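Local coordinates for probable intron-encoded endonuclease 1 (PDB 6X1J), which cuts a specific DNA target as a LAGLIDADG homing endonuclease and takes part in homing of the intron in the mitochondrial 21S rRNA gene, at a contact of chain A with DNA. Numbering follows the deposited sequence.

Three patches of one protein chain grip the DNA duplex. Contact 1 lies about 17 Å from contact 2 and about 19 Å from contact 3, measured between the centres of their C-alpha atoms; contacts 2 and 3 are about 29 Å apart. Strands 87-92 and 98-105 join the latter two: Ser84 and Phe107 flank one end of the pair in contact 3, and the loop at the other end forms contact 2. Contacts 1 and 2 touch chain B, contact 3 holds chain C, and contact 1 also approaches DC17 of chain C. Spread in this way, phosphate anchors flank a centre where bases are read and an acidic residue approaches both strands.

Contact 1: a contact of chain A with DNA. Residues 47, 64-66. With nucleotides of chain B; nucleotides of chain C.
The main-chain N of Lys66 gives a nearly straight hydrogen bond, 2.8 Å and 169° at the hydrogen, to phosphate oxygen OP2 of DA14 in chain B. A backbone donor suits this place because it holds the phosphate without depending on a side chain. At the end of strand 60-65, Glu64 reaches the bases instead. Its CG stands anti to the backbone N (chi1 -176°) and the chain beyond is extended, which carries the carboxylate into the major groove. There OE1 accepts from amino N4 of DC15 at 3.0 Å, the donor lying well above the carboxylate plane. The other oxygen, OE2, meets water 1 at 2.5 Å, and that water lies 3.2 Å from N6 of DA14; a carboxylate, expected to accept, suits the DC15 amine directly and that of DA14 through the water. Asp47, the acidic residue ending the LAGLIDADG motif, points OD1 at OP2 of DC15, 2.8 Å away, and at OP1 of DC17 in chain C, 3.1 Å away. A potassium ion, bound at this residue in the structure, probably lies between these acceptors and offsets their charge. Trp65 steadies the carboxylate: its indole NE1 donates at 2.9 Å to OD2, which lies at the ring edge, close to its plane, and is met on its anti side. The site combines reading of two adjacent bases of one strand with placement of an active-site carboxylate between phosphates of both strands, where cleavage probably occurs.

Contact 2: a contact of chain A with DNA. Residues 93, 95, 97, 99. With nucleotides of chain B.
Around the DT12 phosphate of chain B the loop between strands 87-92 and 98-105 is extended at Asn93, turns through a helical conformation at Leu95, and is extended again at Asn97, leading into strand 98-105 at Val99. Two asparagine amides converge on the same phosphate oxygen, OP2 of DT12. ND2 of Asn93 donates at 2.9 Å and ND2 of Asn97 at 3.0 Å, each with the oxygen close to its amide plane. Asparagine suits both places because its short amide offers an N-H to an anionic oxygen; at Asn93 the carbonyl serves the loop as well. Asn93 reaches OP2 with CG between the backbone N and the carbonyl carbon (chi1 67°), while Asn97 has CG beside its backbone N (chi1 -55°). Within the loop, OD1 of Asn93 accepts from the main-chain N of Asn97 at 3.2 Å, the donor standing above the carbonyl plane, so one amide links the turn to the DNA and helps fix its rotation. Apolar branches line the neighbouring sugars. Val99 lays methyl CG2 against C5' of DT12 at 3.7 Å, a fit for a compact branched residue at the start of its strand. On the preceding nucleotide, the tip of Leu95 does the touching, methyl CD2 lying 3.5 Å from the deoxyribose carbon C2' of DA11.

Contact 3: a contact of chain A with DNA. Residues 17, 83-84, 107. With nucleotides of chain C.
Ser84 of this LAGLIDADG endonuclease touches the DNA through its hydroxyl, OG donating a short hydrogen bond of 2.5 Å to phosphate oxygen OP1 of DC8 in chain C. OG lies anti to the carbonyl carbon and beside the backbone N (chi1 -61°), and a small hydroxyl suits this close approach to a phosphate oxygen. The other phosphate oxygen, OP2, is met by water 3 at 2.8 Å, which the main-chain N of Ser84 holds at 2.9 Å. An alanine here would probably leave OP1 without its hydroxyl partner, with the water-mediated link from the main-chain N still in place. One nucleotide back, Pro17 lies over the face of the DA7 adenine that is turned away from DC8. Its CG stands over the six-membered ring in a CH-pi contact, 3.7 Å from C4 of DA7, and CB reaches the sugar oxygen O4' at 3.4 Å; a rigid, compact ring presents C-H groups to the flat base. Beside Ser84, Ile83 sets CB near OP1 of DC8 and turns its tip CD1 toward O3' of DA7 at 3.8 Å, while Phe107 brings CB to O5' of the same nucleotide at 3.5 Å. Farther out, with CG between the backbone N and the carbonyl carbon (chi1 48°), the Phe107 ring turns from the DNA and presents its edge to Ile83, with CD2 at 3.9 Å from CG1, buttressing the isoleucine beside the backbone.

Contact 1: a contact of chain A with DNA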
# COMPACT_ATOMS: atom_id res chain seq x y z
N ASP A 47 1.15 2.40 -2.57
CA ASP A 47 1.35 3.87 -2.50
C ASP A 47 2.28 4.29 -1.34
O ASP A 47 2.63 5.50 -1.26
CB ASP A 47 -0.03 4.51 -2.36
CG ASP A 47 -0.83 4.46 -3.66
OD1 ASP A 47 -0.22 4.43 -4.75
OD2 ASP A 47 -2.05 4.35 -3.57
N GLU A 64 0.79 9.36 1.64
CA GLU A 64 0.24 10.49 0.85
C GLU A 64 -0.83 9.94 -0.08
O GLU A 64 -0.47 9.10 -0.93
CB GLU A 64 1.33 11.26 0.10
CG GLU A 64 0.79 12.48 -0.63
CD GLU A 64 1.84 13.52 -0.96
OE1 GLU A 64 3.03 13.19 -0.86
OE2 GLU A 64 1.46 14.67 -1.31
N TRP A 65 -2.09 10.36 0.10
CA TRP A 65 -3.24 10.00 -0.77
C TRP A 65 -4.06 11.25 -1.09
O TRP A 65 -4.07 12.19 -0.27
CB TRP A 65 -4.10 8.89 -0.16
CG TRP A 65 -3.49 7.52 -0.24
CD1 TRP A 65 -3.38 6.73 -1.35
CD2 TRP A 65 -2.93 6.75 0.85
NE1 TRP A 65 -2.79 5.54 -1.05
CE2 TRP A 65 -2.48 5.52 0.29
CE3 TRP A 65 -2.74 6.96 2.22
CZ2 TRP A 65 -1.88 4.52 1.06
CZ3 TRP A 65 -2.15 5.98 2.98
CH2 TRP A 65 -1.71 4.78 2.41
N LYS A 66 -4.74 11.22 -2.24
CA LYS A 66 -5.83 12.15 -2.61
C LYS A 66 -7.04 11.89 -1.74
O LYS A 66 -7.60 12.84 -1.27
CB LYS A 66 -6.24 11.94 -4.08
CG LYS A 66 -7.28 12.91 -4.62
CD LYS A 66 -7.71 12.61 -6.06
CE LYS A 66 -8.62 13.69 -6.60
NZ LYS A 66 -7.83 14.89 -6.99
P DA B 14 -3.21 8.54 -4.96
OP1 DA B 14 -3.47 7.08 -5.09
OP2 DA B 14 -4.34 9.29 -4.27
O5' DA B 14 -1.81 8.93 -4.31
C5' DA B 14 -0.73 8.00 -4.08
C4' DA B 14 0.17 7.92 -5.30
O4' DA B 14 0.51 9.26 -5.77
C3' DA B 14 1.49 7.19 -5.12
O3' DA B 14 1.75 6.65 -6.42
C2' DA B 14 2.47 8.34 -4.91
C1' DA B 14 1.91 9.40 -5.85
N9 DA B 14 2.24 10.79 -5.56
C8 DA B 14 1.55 11.66 -4.76
N7 DA B 14 2.09 12.85 -4.69
C5 DA B 14 3.22 12.75 -5.49
C6 DA B 14 4.22 13.67 -5.83
N6 DA B 14 4.23 14.93 -5.42
N1 DA B 14 5.21 13.25 -6.64
C2 DA B 14 5.20 11.98 -7.05
N3 DA B 14 4.31 11.02 -6.81
C4 DA B 14 3.33 11.48 -6.01
P DC B 15 2.75 5.43 -6.71
OP1 DC B 15 3.28 5.62 -8.08
OP2 DC B 15 2.10 4.14 -6.25
O5' DC B 15 4.05 5.74 -5.90
C5' DC B 15 4.33 5.44 -4.54
C4' DC B 15 5.76 5.92 -4.50
O4' DC B 15 5.81 7.34 -4.75
C3' DC B 15 6.69 5.61 -3.31
O3' DC B 15 7.66 4.83 -4.03
C2' DC B 15 6.94 6.99 -2.72
C1' DC B 15 6.80 7.93 -3.93
N1 DC B 15 6.37 9.30 -3.62
C2 DC B 15 7.10 10.39 -4.13
O2 DC B 15 8.09 10.16 -4.85
N3 DC B 15 6.72 11.65 -3.82
C4 DC B 15 5.63 11.85 -3.07
N4 DC B 15 5.29 13.10 -2.79
C5 DC B 15 4.86 10.76 -2.56
C6 DC B 15 5.28 9.52 -2.82
P DC C 17 -0.70 4.06 -9.10
OP1 DC C 17 -0.28 4.76 -7.86
OP2 DC C 17 -0.12 2.71 -9.37
O5' DC C 17 -2.29 4.03 -9.10
C5' DC C 17 -3.15 3.45 -10.13
C4' DC C 17 -4.03 4.53 -10.73
O4' DC C 17 -3.32 5.29 -11.74
C3' DC C 17 -5.37 4.12 -11.35
O3' DC C 17 -6.39 4.99 -10.79
C2' DC C 17 -5.12 4.30 -12.83
C1' DC C 17 -4.12 5.43 -12.91
N1 DC C 17 -3.23 5.41 -14.09
C2 DC C 17 -2.95 6.61 -14.79
O2 DC C 17 -3.50 7.66 -14.43
N3 DC C 17 -2.11 6.58 -15.85
C4 DC C 17 -1.51 5.43 -16.19
N4 DC C 17 -0.70 5.44 -17.25
C5 DC C 17 -1.75 4.22 -15.48
C6 DC C 17 -2.59 4.26 -14.44
O HOH W 1 2.63 16.12 -2.97
O HOH W 2 -5.22 4.92 -4.21

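Contact 2: a contact of chain A with DNA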
# COMPACT_ATOMS: atom_id res chain seq x y z
N ASN A 93 1.93 23.46 -9.31
CA ASN A 93 2.75 22.61 -10.23
C ASN A 93 3.17 23.43 -11.46
O ASN A 93 2.65 24.52 -11.62
CB ASN A 93 2.02 21.31 -10.58
CG ASN A 93 0.78 21.51 -11.44
OD1 ASN A 93 0.59 22.59 -12.00
ND2 ASN A 93 -0.04 20.47 -11.57
N LEU A 95 2.38 23.71 -14.33
CA LEU A 95 1.20 24.16 -15.11
C LEU A 95 0.52 25.33 -14.38
O LEU A 95 -0.35 25.97 -15.00
CB LEU A 95 0.23 22.98 -15.27
CG LEU A 95 0.24 22.24 -16.62
CD1 LEU A 95 1.65 22.07 -17.18
CD2 LEU A 95 -0.45 20.89 -16.51
N ASN A 97 -1.40 25.03 -11.54
CA ASN A 97 -2.65 24.54 -10.90
C ASN A 97 -2.36 24.09 -9.46
O ASN A 97 -1.22 23.59 -9.17
CB ASN A 97 -3.32 23.42 -11.70
CG ASN A 97 -3.58 23.83 -13.13
OD1 ASN A 97 -4.18 24.87 -13.36
ND2 ASN A 97 -3.09 23.07 -14.10
N VAL A 99 -2.75 21.64 -6.39
CA VAL A 99 -3.01 20.19 -6.20
C VAL A 99 -3.17 19.91 -4.70
O VAL A 99 -2.31 20.34 -3.94
CB VAL A 99 -1.88 19.32 -6.78
CG1 VAL A 99 -2.31 17.87 -6.76
CG2 VAL A 99 -1.44 19.78 -8.17
P DA B 11 -2.30 17.90 -19.83
OP1 DA B 11 -3.44 18.62 -20.42
OP2 DA B 11 -0.89 18.28 -20.12
O5' DA B 11 -2.45 17.93 -18.24
C5' DA B 11 -3.70 17.50 -17.65
C4' DA B 11 -3.53 17.10 -16.20
O4' DA B 11 -2.70 15.92 -16.08
C3' DA B 11 -2.88 18.17 -15.31
O3' DA B 11 -3.51 18.12 -14.01
C2' DA B 11 -1.43 17.75 -15.28
C1' DA B 11 -1.55 16.22 -15.29
N9 DA B 11 -0.42 15.49 -15.86
C8 DA B 11 0.58 15.93 -16.69
N7 DA B 11 1.39 14.98 -17.09
C5 DA B 11 0.88 13.84 -16.48
C6 DA B 11 1.29 12.49 -16.50
N6 DA B 11 2.34 12.05 -17.18
N1 DA B 11 0.58 11.60 -15.77
C2 DA B 11 -0.48 12.05 -15.06
N3 DA B 11 -0.96 13.29 -14.98
C4 DA B 11 -0.23 14.14 -15.72
P DT B 12 -3.13 19.17 -12.86
OP1 DT B 12 -4.36 19.48 -12.09
OP2 DT B 12 -2.25 20.28 -13.41
O5' DT B 12 -2.20 18.28 -11.92
C5' DT B 12 -2.77 17.59 -10.82
C4' DT B 12 -3.28 16.23 -11.21
O4' DT B 12 -2.38 15.58 -12.13
C3' DT B 12 -3.34 15.32 -10.01
O3' DT B 12 -4.46 14.48 -10.25
C2' DT B 12 -1.98 14.64 -10.03
C1' DT B 12 -1.69 14.51 -11.51
N1 DT B 12 -0.27 14.62 -11.92
C2 DT B 12 0.53 13.50 -12.02
O2 DT B 12 0.17 12.37 -11.70
N3 DT B 12 1.79 13.75 -12.52
C4 DT B 12 2.31 14.97 -12.90
O4 DT B 12 3.47 15.05 -13.30
C5 DT B 12 1.42 16.09 -12.76
C7 DT B 12 1.90 17.45 -13.15
C6 DT B 12 0.19 15.86 -12.30

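Contact 3: a contact of chain A with DNA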
# COMPACT_ATOMS: atom_id res chain seq x y z
N PRO A 17 11.01 15.85 19.07
CA PRO A 17 11.20 14.47 18.62
C PRO A 17 11.89 13.63 19.69
O PRO A 17 11.45 12.49 19.91
CB PRO A 17 12.06 14.60 17.35
CG PRO A 17 11.85 16.02 16.87
CD PRO A 17 11.57 16.83 18.13
N ILE A 83 1.25 9.69 15.49
CA ILE A 83 1.03 10.62 16.64
C ILE A 83 0.00 11.68 16.20
O ILE A 83 -0.93 11.93 16.96
CB ILE A 83 2.39 11.24 17.06
CG1 ILE A 83 3.23 10.24 17.85
CG2 ILE A 83 2.22 12.54 17.84
CD1 ILE A 83 4.62 10.72 18.16
N SER A 84 0.21 12.27 15.02
CA SER A 84 -0.54 13.44 14.48
C SER A 84 -1.52 12.98 13.40
O SER A 84 -1.25 12.05 12.62
CB SER A 84 0.38 14.51 13.91
OG SER A 84 1.26 15.03 14.90
N PHE A 107 6.11 7.37 13.26
CA PHE A 107 7.50 7.58 13.74
C PHE A 107 8.36 6.39 13.28
O PHE A 107 7.81 5.35 12.93
CB PHE A 107 7.52 7.83 15.26
CG PHE A 107 6.74 6.86 16.11
CD1 PHE A 107 7.07 5.53 16.16
CD2 PHE A 107 5.72 7.32 16.94
CE1 PHE A 107 6.36 4.64 16.95
CE2 PHE A 107 5.02 6.44 17.76
CZ PHE A 107 5.33 5.10 17.75
P DA C 7 10.69 9.90 15.66
OP1 DA C 7 10.68 9.22 16.98
OP2 DA C 7 10.88 9.08 14.40
O5' DA C 7 9.37 10.79 15.54
C5' DA C 7 8.73 11.36 16.70
C4' DA C 7 8.12 12.69 16.32
O4' DA C 7 9.17 13.57 15.86
C3' DA C 7 7.08 12.63 15.20
O3' DA C 7 5.89 13.33 15.63
C2' DA C 7 7.85 13.13 13.99
C1' DA C 7 8.89 14.08 14.57
N9 DA C 7 10.15 14.11 13.84
C8 DA C 7 10.86 13.00 13.44
N7 DA C 7 11.97 13.28 12.80
C5 DA C 7 12.00 14.67 12.78
C6 DA C 7 12.94 15.58 12.27
N6 DA C 7 14.05 15.21 11.65
N1 DA C 7 12.68 16.90 12.41
C2 DA C 7 11.56 17.26 13.05
N3 DA C 7 10.61 16.49 13.59
C4 DA C 7 10.90 15.19 13.43
P DC C 8 4.70 13.73 14.61
OP1 DC C 8 3.51 14.05 15.42
OP2 DC C 8 4.60 12.70 13.56
O5' DC C 8 5.34 14.93 13.79
C5' DC C 8 5.16 16.22 14.30
C4' DC C 8 5.77 17.22 13.36
O4' DC C 8 7.07 16.79 12.90
C3' DC C 8 4.94 17.50 12.10
O3' DC C 8 4.76 18.89 11.92
C2' DC C 8 5.79 16.96 10.96
C1' DC C 8 7.17 17.16 11.53
N1 DC C 8 8.23 16.36 10.92
C2 DC C 8 9.32 17.02 10.34
O2 DC C 8 9.35 18.26 10.34
N3 DC C 8 10.30 16.29 9.77
C4 DC C 8 10.22 14.96 9.76
N4 DC C 8 11.21 14.28 9.20
C5 DC C 8 9.12 14.26 10.35
C6 DC C 8 8.16 15.00 10.92
O HOH W 3 2.12 11.38 13.06